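Local atomic coordinates of putative methyl-accepting chemotaxis protein (Salmonella enterica subsp. enterica serovar Typhimurium str. LT2, PDB entry 6DB1), a protein that probably senses chemical signals for bacterial chemotaxis through this N-terminal ligand-binding domain, as expected of a methyl-accepting chemotaxis protein. Residues T121-L124 with S125-F128; N28-Y31 with F32-V35; R40-D43 with V44-G47; M102-A105 with Q106-S109; I82-E85 with V86-N89. All coordinates share one frame; numbering follows the deposited sequence.

Interaction 1. Residues T121-L124 with S125-F128; sequences TPAL and SRAF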
loop_
_atom_site.group_PDB
_atom_site.type_symbol
_atom_site.label_atom_id
_atom_site.label_comp_id
_atom_site.label_asym_id
_atom_site.label_seq_id
_atom_site.Cartn_x
_atom_site.Cartn_y
_atom_site.Cartn_z
ATOM N N THR A 121 -7.933 -10.933 12.870
ATOM C CA THR A 121 -7.060 -10.202 11.947
ATOM C C THR A 121 -7.388 -8.696 11.949
ATOM O O THR A 121 -6.564 -7.915 12.412
ATOM C CB THR A 121 -7.021 -10.883 10.573
ATOM O OG1 THR A 121 -6.549 -12.215 10.781
ATOM C CG2 THR A 121 -6.106 -10.188 9.589
ATOM N N PRO A 122 -8.567 -8.266 11.457
ATOM C CA PRO A 122 -8.884 -6.828 11.432
ATOM C C PRO A 122 -8.264 -5.944 12.530
ATOM O O PRO A 122 -7.679 -4.911 12.212
ATOM C CB PRO A 122 -10.407 -6.881 11.537
ATOM C CG PRO A 122 -10.744 -7.939 10.520
ATOM C CD PRO A 122 -9.574 -8.907 10.590
ATOM N N ALA A 123 -8.380 -6.325 13.791
ATOM C CA ALA A 123 -7.804 -5.513 14.867
ATOM C C ALA A 123 -6.311 -5.262 14.607
ATOM O O ALA A 123 -5.826 -4.150 14.768
ATOM C CB ALA A 123 -8.005 -6.208 16.189
ATOM N N LEU A 124 -5.603 -6.321 14.216
ATOM C CA LEU A 124 -4.152 -6.296 13.938
ATOM C C LEU A 124 -3.865 -5.470 12.683
ATOM O O LEU A 124 -2.842 -4.775 12.585
ATOM C CB LEU A 124 -3.668 -7.736 13.747
ATOM C CG LEU A 124 -3.838 -8.645 14.962
ATOM C CD1 LEU A 124 -3.511 -10.090 14.610
ATOM C CD2 LEU A 124 -2.969 -8.160 16.114
ATOM N N SER A 125 -4.775 -5.582 11.727
ATOM C CA SER A 125 -4.652 -4.871 10.486
ATOM C C SER A 125 -4.809 -3.372 10.760
ATOM O O SER A 125 -4.014 -2.570 10.318
ATOM C CB SER A 125 -5.661 -5.372 9.493
ATOM O OG SER A 125 -5.411 -4.837 8.208
ATOM N N ARG A 126 -5.771 -3.041 11.600
ATOM C CA ARG A 126 -6.080 -1.676 11.931
ATOM C C ARG A 126 -4.895 -1.023 12.659
ATOM O O ARG A 126 -4.560 0.136 12.385
ATOM C CB ARG A 126 -7.399 -1.638 12.712
ATOM C CG ARG A 126 -7.981 -0.245 12.895
ATOM C CD ARG A 126 -9.481 -0.262 13.182
ATOM N NE ARG A 126 -9.876 -1.172 14.258
ATOM C CZ ARG A 126 -10.347 -2.407 14.085
ATOM N NH1 ARG A 126 -10.512 -2.898 12.868
ATOM N NH2 ARG A 126 -10.659 -3.144 15.136
ATOM N N ALA A 127 -4.213 -1.757 13.524
ATOM C CA ALA A 127 -3.102 -1.181 14.249
ATOM C C ALA A 127 -1.926 -0.942 13.292
ATOM O O ALA A 127 -1.218 0.047 13.414
ATOM C CB ALA A 127 -2.703 -2.083 15.390
ATOM N N PHE A 128 -1.716 -1.856 12.356
ATOM C CA PHE A 128 -0.634 -1.701 11.410
ATOM C C PHE A 128 -0.893 -0.444 10.580
ATOM O O PHE A 128 0.011 0.359 10.333
ATOM C CB PHE A 128 -0.496 -2.950 10.538
ATOM C CG PHE A 128 0.464 -2.796 9.389
ATOM C CD1 PHE A 128 1.829 -2.824 9.602
ATOM C CD2 PHE A 128 -0.005 -2.630 8.096
ATOM C CE1 PHE A 128 2.714 -2.683 8.547
ATOM C CE2 PHE A 128 0.883 -2.491 7.041
ATOM C CZ PHE A 128 2.239 -2.514 7.266
#

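Interaction 2. Residues N28-Y31 with F32-V35; sequences NDQY and FRFV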
loop_
_atom_site.group_PDB
_atom_site.type_symbol
_atom_site.label_atom_id
_atom_site.label_comp_id
_atom_site.label_asym_id
_atom_site.label_seq_id
_atom_site.Cartn_x
_atom_site.Cartn_y
_atom_site.Cartn_z
ATOM N N ASN A 28 2.626 -3.439 2.665
ATOM C CA ASN A 28 1.178 -3.177 2.724
ATOM C C ASN A 28 0.495 -3.784 1.493
ATOM O O ASN A 28 -0.566 -4.409 1.580
ATOM C CB ASN A 28 0.943 -1.672 2.820
ATOM C CG ASN A 28 -0.340 -1.299 3.524
ATOM O OD1 ASN A 28 -1.288 -2.075 3.565
ATOM N ND2 ASN A 28 -0.361 -0.113 4.101
ATOM N N ASP A 29 1.091 -3.542 0.332
ATOM C CA ASP A 29 0.587 -4.096 -0.879
ATOM C C ASP A 29 0.536 -5.640 -0.792
ATOM O O ASP A 29 -0.462 -6.243 -1.171
ATOM C CB ASP A 29 1.474 -3.704 -2.043
ATOM C CG ASP A 29 0.957 -4.219 -3.345
ATOM O OD1 ASP A 29 -0.272 -4.158 -3.599
ATOM O OD2 ASP A 29 1.794 -4.686 -4.122
ATOM N N GLN A 30 1.600 -6.252 -0.267
ATOM C CA GLN A 30 1.696 -7.729 -0.167
ATOM C C GLN A 30 0.691 -8.283 0.852
ATOM O O GLN A 30 0.214 -9.428 0.714
ATOM C CB GLN A 30 3.111 -8.167 0.195
ATOM C CG GLN A 30 4.137 -7.830 -0.877
ATOM C CD GLN A 30 3.881 -8.570 -2.162
ATOM O OE1 GLN A 30 3.433 -9.712 -2.169
ATOM N NE2 GLN A 30 4.202 -7.922 -3.264
ATOM N N TYR A 31 0.401 -7.503 1.882
ATOM C CA TYR A 31 -0.593 -7.914 2.816
ATOM C C TYR A 31 -1.979 -7.859 2.146
ATOM O O TYR A 31 -2.736 -8.843 2.210
ATOM C CB TYR A 31 -0.544 -7.053 4.077
ATOM C CG TYR A 31 -1.780 -7.195 4.921
ATOM C CD1 TYR A 31 -2.043 -8.370 5.607
ATOM C CD2 TYR A 31 -2.709 -6.169 4.997
ATOM C CE1 TYR A 31 -3.197 -8.518 6.356
ATOM C CE2 TYR A 31 -3.863 -6.300 5.750
ATOM C CZ TYR A 31 -4.106 -7.478 6.433
ATOM O OH TYR A 31 -5.236 -7.611 7.186
ATOM N N PHE A 32 -2.324 -6.742 1.487
ATOM C CA PHE A 32 -3.641 -6.669 0.852
ATOM C C PHE A 32 -3.760 -7.789 -0.178
ATOM O O PHE A 32 -4.815 -8.415 -0.280
ATOM C CB PHE A 32 -3.954 -5.309 0.218
ATOM C CG PHE A 32 -4.080 -4.168 1.198
ATOM C CD1 PHE A 32 -4.643 -4.363 2.450
ATOM C CD2 PHE A 32 -3.759 -2.876 0.822
ATOM C CE1 PHE A 32 -4.781 -3.311 3.344
ATOM C CE2 PHE A 32 -3.907 -1.821 1.714
ATOM C CZ PHE A 32 -4.415 -2.040 2.975
ATOM N N ARG A 33 -2.691 -8.049 -0.913
ATOM C CA ARG A 33 -2.745 -9.109 -1.882
ATOM C C ARG A 33 -3.085 -10.419 -1.174
ATOM O O ARG A 33 -4.027 -11.097 -1.560
ATOM C CB ARG A 33 -1.436 -9.241 -2.663
ATOM C CG ARG A 33 -1.248 -8.186 -3.744
ATOM C CD ARG A 33 0.062 -8.380 -4.477
ATOM N NE ARG A 33 0.167 -7.490 -5.616
ATOM C CZ ARG A 33 1.210 -7.443 -6.432
ATOM N NH1 ARG A 33 2.254 -8.222 -6.204
ATOM N NH2 ARG A 33 1.200 -6.623 -7.469
ATOM N N PHE A 34 -2.332 -10.737 -0.133
ATOM C CA PHE A 34 -2.510 -11.960 0.610
ATOM C C PHE A 34 -3.983 -12.220 0.929
ATOM O O PHE A 34 -4.441 -13.337 0.777
ATOM C CB PHE A 34 -1.729 -11.921 1.923
ATOM C CG PHE A 34 -2.128 -13.015 2.875
ATOM C CD1 PHE A 34 -1.638 -14.300 2.717
ATOM C CD2 PHE A 34 -3.021 -12.765 3.904
ATOM C CE1 PHE A 34 -2.028 -15.315 3.572
ATOM C CE2 PHE A 34 -3.403 -13.782 4.763
ATOM C CZ PHE A 34 -2.914 -15.055 4.590
ATOM N N VAL A 35 -4.696 -11.195 1.384
ATOM C CA VAL A 35 -6.079 -11.331 1.782
ATOM C C VAL A 35 -6.940 -11.710 0.575
ATOM O O VAL A 35 -7.868 -12.487 0.716
ATOM C CB VAL A 35 -6.608 -10.048 2.445
ATOM C CG1 VAL A 35 -8.111 -10.114 2.679
ATOM C CG2 VAL A 35 -5.877 -9.747 3.743
#

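Interaction 3. Residues R40-D43 with V44-G47; sequences RAMD and VKIG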
loop_
_atom_site.group_PDB
_atom_site.type_symbol
_atom_site.label_atom_id
_atom_site.label_comp_id
_atom_site.label_asym_id
_atom_site.label_seq_id
_atom_site.Cartn_x
_atom_site.Cartn_y
_atom_site.Cartn_z
ATOM N N ARG A 40 -9.693 -16.102 -2.881
ATOM C CA ARG A 40 -10.023 -16.777 -4.143
ATOM C C ARG A 40 -9.727 -18.279 -4.031
ATOM O O ARG A 40 -10.497 -19.115 -4.547
ATOM C CB ARG A 40 -9.269 -16.162 -5.323
ATOM C CG ARG A 40 -9.569 -14.688 -5.557
ATOM C CD ARG A 40 -9.069 -14.220 -6.910
ATOM N NE ARG A 40 -7.698 -14.649 -7.165
ATOM C CZ ARG A 40 -6.610 -14.008 -6.752
ATOM N NH1 ARG A 40 -6.720 -12.898 -6.041
ATOM N NH2 ARG A 40 -5.412 -14.479 -7.054
ATOM N N ALA A 41 -8.628 -18.630 -3.359
ATOM C CA ALA A 41 -8.286 -20.051 -3.180
ATOM C C ALA A 41 -9.381 -20.754 -2.353
ATOM O O ALA A 41 -9.717 -21.915 -2.618
ATOM C CB ALA A 41 -6.924 -20.188 -2.543
HETATM N N MSE A 42 -9.955 -20.039 -1.377
HETATM C CA MSE A 42 -11.012 -20.604 -0.502
HETATM C C MSE A 42 -12.363 -20.718 -1.166
HETATM O O MSE A 42 -13.145 -21.615 -0.845
HETATM C CB MSE A 42 -11.105 -19.798 0.788
HETATM C CG MSE A 42 -9.841 -20.058 1.600
HETATM SE SE MSE A 42 -10.077 -21.676 2.687
HETATM C CE MSE A 42 -8.773 -22.812 1.760
ATOM N N ASP A 43 -12.679 -19.810 -2.082
ATOM C CA ASP A 43 -13.937 -19.918 -2.805
ATOM C C ASP A 43 -13.921 -21.240 -3.572
ATOM O O ASP A 43 -14.913 -21.956 -3.594
ATOM C CB ASP A 43 -14.125 -18.737 -3.750
ATOM C CG ASP A 43 -14.361 -17.430 -3.011
ATOM O OD1 ASP A 43 -14.428 -17.455 -1.765
ATOM O OD2 ASP A 43 -14.503 -16.385 -3.678
ATOM N N VAL A 44 -12.770 -21.551 -4.174
ATOM C CA VAL A 44 -12.535 -22.801 -4.932
ATOM C C VAL A 44 -12.675 -24.000 -3.983
ATOM O O VAL A 44 -13.287 -25.012 -4.342
ATOM C CB VAL A 44 -11.147 -22.802 -5.615
ATOM C CG1 VAL A 44 -10.762 -24.172 -6.161
ATOM C CG2 VAL A 44 -11.041 -21.745 -6.705
ATOM N N LYS A 45 -12.087 -23.897 -2.792
ATOM C CA LYS A 45 -12.149 -24.977 -1.800
ATOM C C LYS A 45 -13.610 -25.136 -1.340
ATOM O O LYS A 45 -14.127 -26.262 -1.265
ATOM C CB LYS A 45 -11.139 -24.680 -0.683
ATOM C CG LYS A 45 -10.984 -25.734 0.405
ATOM C CD LYS A 45 -12.073 -25.710 1.446
ATOM C CE LYS A 45 -11.812 -26.668 2.590
ATOM N NZ LYS A 45 -12.886 -26.612 3.611
ATOM N N ILE A 46 -14.287 -24.011 -1.102
ATOM C CA ILE A 46 -15.695 -24.001 -0.672
ATOM C C ILE A 46 -16.587 -24.482 -1.830
ATOM O O ILE A 46 -17.678 -25.017 -1.606
ATOM C CB ILE A 46 -16.089 -22.598 -0.171
ATOM C CG1 ILE A 46 -15.298 -22.217 1.080
ATOM C CG2 ILE A 46 -17.587 -22.504 0.077
ATOM C CD1 ILE A 46 -15.305 -20.738 1.378
ATOM N N GLY A 47 -16.116 -24.287 -3.060
ATOM C CA GLY A 47 -16.843 -24.716 -4.248
ATOM C C GLY A 47 -16.588 -26.181 -4.570
ATOM O O GLY A 47 -16.963 -26.657 -5.640
#

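Interaction 4. Residues M102-A105 with Q106-S109; sequences MQLA and QQGS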
loop_
_atom_site.group_PDB
_atom_site.type_symbol
_atom_site.label_atom_id
_atom_site.label_comp_id
_atom_site.label_asym_id
_atom_site.label_seq_id
_atom_site.Cartn_x
_atom_site.Cartn_y
_atom_site.Cartn_z
HETATM N N MSE A 102 -3.372 -18.785 7.168
HETATM C CA MSE A 102 -2.824 -19.728 6.199
HETATM C C MSE A 102 -2.793 -21.147 6.692
HETATM O O MSE A 102 -3.112 -22.070 5.947
HETATM C CB MSE A 102 -1.403 -19.341 5.858
HETATM C CG MSE A 102 -1.402 -18.571 4.558
HETATM SE SE MSE A 102 -1.083 -19.813 3.079
HETATM C CE MSE A 102 -2.837 -19.464 2.296
ATOM N N GLN A 103 -2.394 -21.344 7.942
ATOM C CA GLN A 103 -2.317 -22.689 8.495
ATOM C C GLN A 103 -3.741 -23.231 8.702
ATOM O O GLN A 103 -4.016 -24.420 8.473
ATOM C CB GLN A 103 -1.464 -22.667 9.765
ATOM C CG GLN A 103 0.010 -22.383 9.474
ATOM C CD GLN A 103 0.892 -22.294 10.701
ATOM O OE1 GLN A 103 0.463 -21.882 11.780
ATOM N NE2 GLN A 103 2.163 -22.633 10.526
ATOM N N LEU A 104 -4.650 -22.331 9.041
ATOM C CA LEU A 104 -6.031 -22.673 9.309
ATOM C C LEU A 104 -6.766 -22.919 7.982
ATOM O O LEU A 104 -7.665 -23.752 7.908
ATOM C CB LEU A 104 -6.629 -21.504 10.099
ATOM C CG LEU A 104 -7.681 -21.831 11.158
ATOM C CD1 LEU A 104 -7.173 -22.885 12.134
ATOM C CD2 LEU A 104 -8.060 -20.567 11.917
ATOM N N ALA A 105 -6.373 -22.222 6.924
ATOM C CA ALA A 105 -7.026 -22.379 5.617
ATOM C C ALA A 105 -6.688 -23.754 5.026
ATOM O O ALA A 105 -7.413 -24.286 4.177
ATOM C CB ALA A 105 -6.598 -21.267 4.687
ATOM N N GLN A 106 -5.585 -24.317 5.491
ATOM C CA GLN A 106 -5.137 -25.603 5.026
ATOM C C GLN A 106 -5.647 -26.717 5.959
ATOM O O GLN A 106 -5.276 -27.867 5.767
ATOM C CB GLN A 106 -3.610 -25.576 4.914
ATOM C CG GLN A 106 -3.105 -24.584 3.873
ATOM C CD GLN A 106 -1.612 -24.357 3.906
ATOM O OE1 GLN A 106 -0.944 -24.369 2.878
ATOM N NE2 GLN A 106 -1.067 -24.152 5.094
ATOM N N GLN A 107 -6.524 -26.425 6.926
ATOM C CA GLN A 107 -6.959 -27.509 7.831
ATOM C C GLN A 107 -8.336 -27.211 8.458
ATOM O O GLN A 107 -9.261 -28.029 8.346
ATOM C CB GLN A 107 -5.880 -27.743 8.900
ATOM C CG GLN A 107 -5.826 -26.677 9.991
ATOM C CD GLN A 107 -4.535 -26.663 10.775
ATOM O OE1 GLN A 107 -3.440 -26.733 10.218
ATOM N NE2 GLN A 107 -4.654 -26.485 12.079
ATOM N N GLY A 108 -8.472 -26.043 9.094
ATOM C CA GLY A 108 -9.685 -25.633 9.823
ATOM C C GLY A 108 -10.940 -25.582 8.966
ATOM O O GLY A 108 -10.987 -26.118 7.856
ATOM N N SER A 109 -11.961 -24.926 9.521
ATOM C CA SER A 109 -13.275 -24.782 8.888
ATOM C C SER A 109 -13.668 -23.302 8.815
ATOM O O SER A 109 -12.830 -22.409 8.978
ATOM C CB SER A 109 -14.308 -25.557 9.664
ATOM O OG SER A 109 -14.539 -24.952 10.930
#

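Interaction 5. Residues I82-E85 with V86-N89; sequences ISRE and VLSN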
loop_
_atom_site.group_PDB
_atom_site.type_symbol
_atom_site.label_atom_id
_atom_site.label_comp_id
_atom_site.label_asym_id
_atom_site.label_seq_id
_atom_site.Cartn_x
_atom_site.Cartn_y
_atom_site.Cartn_z
ATOM N N ILE A 82 8.410 5.725 16.439
ATOM C CA ILE A 82 7.555 5.449 15.293
ATOM C C ILE A 82 8.092 4.218 14.557
ATOM O O ILE A 82 7.329 3.335 14.146
ATOM C CB ILE A 82 7.472 6.686 14.387
ATOM C CG1 ILE A 82 6.721 7.811 15.110
ATOM C CG2 ILE A 82 6.839 6.344 13.045
ATOM C CD1 ILE A 82 6.707 9.110 14.377
ATOM N N SER A 83 9.404 4.169 14.404
ATOM C CA SER A 83 9.991 3.047 13.702
ATOM C C SER A 83 9.597 1.743 14.408
ATOM O O SER A 83 9.191 0.779 13.771
ATOM C CB SER A 83 11.475 3.217 13.600
ATOM O OG SER A 83 12.042 2.127 12.921
ATOM N N ARG A 84 9.668 1.761 15.738
ATOM C CA ARG A 84 9.338 0.616 16.594
ATOM C C ARG A 84 7.863 0.224 16.526
ATOM O O ARG A 84 7.540 -0.962 16.556
ATOM C CB ARG A 84 9.717 0.917 18.046
ATOM C CG ARG A 84 11.117 0.436 18.381
ATOM C CD ARG A 84 11.074 -1.052 18.674
ATOM N NE ARG A 84 12.264 -1.780 18.249
ATOM C CZ ARG A 84 12.294 -2.608 17.211
ATOM N NH1 ARG A 84 11.190 -2.841 16.524
ATOM N NH2 ARG A 84 13.419 -3.224 16.891
ATOM N N GLU A 85 6.983 1.194 16.513
ATOM C CA GLU A 85 5.568 0.912 16.434
ATOM C C GLU A 85 5.275 0.128 15.142
ATOM O O GLU A 85 4.565 -0.869 15.156
ATOM C CB GLU A 85 4.804 2.232 16.481
ATOM C CG GLU A 85 3.370 2.092 16.921
ATOM C CD GLU A 85 2.536 3.338 16.697
ATOM O OE1 GLU A 85 2.891 4.393 17.257
ATOM O OE2 GLU A 85 1.537 3.246 15.975
ATOM N N VAL A 86 5.848 0.593 14.031
ATOM C CA VAL A 86 5.653 0.003 12.709
ATOM C C VAL A 86 6.109 -1.465 12.682
ATOM O O VAL A 86 5.354 -2.332 12.252
ATOM C CB VAL A 86 6.400 0.825 11.640
ATOM C CG1 VAL A 86 6.627 0.042 10.359
ATOM C CG2 VAL A 86 5.686 2.135 11.364
ATOM N N LEU A 87 7.325 -1.726 13.126
ATOM C CA LEU A 87 7.873 -3.087 13.099
ATOM C C LEU A 87 7.074 -4.021 14.019
ATOM O O LEU A 87 6.839 -5.174 13.660
ATOM C CB LEU A 87 9.345 -3.045 13.511
ATOM C CG LEU A 87 10.262 -2.223 12.609
ATOM C CD1 LEU A 87 11.671 -2.139 13.182
ATOM C CD2 LEU A 87 10.287 -2.790 11.209
ATOM N N SER A 88 6.658 -3.551 15.189
ATOM C CA SER A 88 5.920 -4.429 16.106
ATOM C C SER A 88 4.521 -4.740 15.577
ATOM O O SER A 88 4.077 -5.863 15.688
ATOM C CB SER A 88 5.844 -3.840 17.477
ATOM O OG SER A 88 7.120 -3.860 18.072
ATOM N N ASN A 89 3.837 -3.757 15.017
ATOM C CA ASN A 89 2.482 -3.983 14.484
ATOM C C ASN A 89 2.565 -4.815 13.199
ATOM O O ASN A 89 1.689 -5.656 12.935
ATOM C CB ASN A 89 1.722 -2.663 14.319
ATOM C CG ASN A 89 1.369 -2.046 15.653
ATOM O OD1 ASN A 89 1.480 -2.702 16.686
ATOM N ND2 ASN A 89 0.907 -0.807 15.643
#

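Interaction 1. Residues T121-L124 with S125-F128
The carbonyl oxygen of Pro122 takes the shortest i to i+4 bond of this turn. Arg126 N donates to Pro122 O at 2.7 Å, with an N-H...O angle of 157°. The arginine side chain folds back over the same turn. Arg126 CB lies 3.3 Å from Pro122 O, and Arg126 NH1 lies 3.5 Å from Pro122 O. The chain bends at chi3 (50°), which brings the guanidinium back toward the preceding turn. One face of it then rests over Ala123, with Arg126 NH2 3.7 Å from Ala123 CA.

The proline marks a kink, because its nitrogen has no hydrogen to give to the turn before. Past it the helical ladder is regular. Ser125 N bonds to Thr121 O at 3.0 Å, and Phe128 N bonds to Leu124 O at 3.1 Å. The hydroxyls find partners on other helices: Thr121 OG1 with Gln101 NE2, and Ser125 OG with Tyr31 OH.

All of this lies on helix 110-144 of an antiparallel four-helix bundle. Thr121 and Phe128 pack on helix 13-46. Leu124 and Phe128 meet Leu93 on helix 80-105, and the Phe128 ring makes an edge-to-face contact with Trp90.

Interaction 2. Residues N28-Y31 with F32-V35
Val35 CG2 lies over one face of the Tyr31 ring, and the side chain of Asn28 lies over one face of the Phe32 ring. The valine methyl makes a CH-pi contact, 4.3 Å from the Tyr31 ring centroid and 26° off its normal. Val35 CG1 is anti to the backbone N (chi1 172°), which leaves CG2 on the side of the tyrosine. The rings of Tyr31 and Phe32, neighbours in sequence, meet obliquely, with planes at 48° and centroids 5.7 Å apart. Their closest atoms are Tyr31 CD2 and Phe32 CD1, at 3.7 Å.

A third flat group is the guanidinium of Arg33. Asp29 OD2 sits over one face of it, off centre and 3.6 Å from Arg33 NE. This is a salt bridge of charges alone, since no N-H points at the oxygen. The arginine chain is extended from CG to NE and crosses Asp29 at a slant.

The pairs Asn28/Phe32, Asp29/Arg33 and Tyr31/Val35 are i to i+4 contacts on helix 13-46 of a four-helix bundle, the fold of this sensor domain. Routine backbone bonds run beneath them, such as Phe32 N to Asn28 O at 2.9 Å. Tyr31 points into the bundle, where its hydroxyl reaches helix 110-144 and its ring packs on Leu93 and Met63. Phe34 is also buried, against Val98 and Met102. The Phe32 side lies at the dimer interface: Phe32 packs on Phe32 of the second subunit, and Arg33 packs on Arg126 of that subunit.

Interaction 3. Residues R40-D43 with V44-G47
Met42, Asp43 and Val44 bury the most surface in the last full turn of helix 13-46, where this helix of the four-helix bundle ends. Met42 is modelled as selenomethionine. Its chain bends at chi2 (-86°) and again at chi3, and the two bends carry the terminal methyl forward, beside Lys45. The two side chains run alongside each other in the same direction, with Met42 CE 3.9 Å from Lys45 CB. Met42 also packs on Phe53 and Lys45 on Pro51, both in the loop that follows the helix.

Val44 touches the preceding turn through its CG2 branch, which lies 3.4 Å from Arg40 O. Its CB is equally close to Ala41 O. The bond from Val44 N to Arg40 O is weak, and the next one, Lys45 N to Ala41 O, is sound at 3.1 Å.

Asp43 takes part mainly through its backbone. Its carbonyl oxygen receives Gly47 N in a weak bond, bent to 127°. Gly47 is the first residue to leave helical backbone angles, and the bend comes where the ladder stops.

Met42 O is held more firmly. Ile46 N donates to Met42 O at 2.7 Å, with an angle of 160°. The isoleucine side chain lies over the same oxygen, because CG1 is anti to its own carbonyl carbon and turned back along the helix. Ile46 CG1 approaches Met42 O to 3.0 Å.

Interaction 4. Residues M102-A105 with Q106-S109
Gln106 reaches back along helix 80-105 toward Met102. Its CG is anti to the carbonyl carbon (chi1 -64°) and the chain is extended beyond it. The amide end is thereby laid beside the last turn. Gln106 NE2 lies 3.0 Å from Met102 O, and Gln106 CG lies 3.3 Å from the same oxygen. The other end of the amide, OE1, bonds to Arg57 NH1 on helix 54-73.

Gln107 takes a different shape. Its CG stands between the backbone N and the carbonyl carbon (chi1 75°), and the chain then runs straight across to Gln103. Gln107 CG comes within 3.3 Å of Gln103 O. As modelled, OE1 also faces that oxygen, although both are acceptors, so the amide orientation is doubtful.

In the backbone the regular helical bonding gives way to weaker bonds. Gln106 N has two weak bonds, to Met102 O and to Gln103 O. Leu104 O is shared by two donors. Gln107 N approaches Leu104 O at 3.1 Å from above the carbonyl plane. Gly108 N is nearer to Leu104 O, at 2.7 Å, but that bond is weak and bent to 123°.

Met102 and Ala105 turn into the core. Met102 packs on Leu38 and Leu60, while Ala105 packs on Leu38 and Trp113. Ser109 is the N-cap of the next helix, its OG weakly bonded to Thr111 N. Weak bonds where one helix gives out, followed directly by a cap for the next, make this the short connection between two antiparallel helices of a four-helix bundle.

Interaction 5. Residues I82-E85 with V86-N89
The backbone here is a regular alpha helix, with Val86, Leu87, Ser88 and Asn89 each donating N-H to the carbonyl oxygen four places earlier, as Asn89 N does to Glu85 O at 3.0 Å. Ser88 OG adds a weak second bond to Arg84 O at 3.3 Å, since its hydroxyl stands anti to its own carbonyl carbon (chi1 -70°) and faces the previous turn.

The Arg84 chain bends at chi2 and chi3 and brings its guanidinium against the Leu87 side chain at a slant. Arg84 NH1 approaches Leu87 CD1 at 3.4 Å and Leu87 CB at 3.5 Å. Val86 reaches back with its CG2 branch, where Val86 CG2 lies 3.4 Å from Ile82 O.

Glu85 and Asn89 lie one turn apart, with Glu85 CG 4.0 Å from Asn89 ND2. Their polar ends serve the neighbouring helix. Glu85 OE1 forms a salt bridge with Arg134 NE, and OE2 bonds to Ser131 OG. Asn89 ND2 has weak bonds to Ser131 OG and Ala127 O.

Val86 packs on Phe135 of helix 110-144, while Leu87 packs on Met70 of helix 54-73. Helix 80-105 is thus joined to two partners on different sides, by polar and apolar contacts, as a helix of a four-helix bundle is.

In the fold
Four of the contacts are local turns on the helices of one bundle, interaction 3 at a helix end. Interaction 4 runs from helix 80-105 into the following loop. Interactions 1 and 2 have centres about 13 Å apart and meet directly, with Ser125 OG and Tyr31 OH 3.0 Å apart. Interaction 1 also touches interaction 5, where Phe128 CA lies 3.9 Å from Asn89 CB. Interaction 4 contacts interaction 2 through Phe34 CE1 and Met102 CG at 3.5 Å. It contacts interaction 3 as well, where Met42 packs on Ala105. Interactions 3 and 4 lie at the same end of the bundle. Interaction 5 lies toward the other end, its centre about 34 Å from that of interaction 3. Interaction 2 reaches the second subunit.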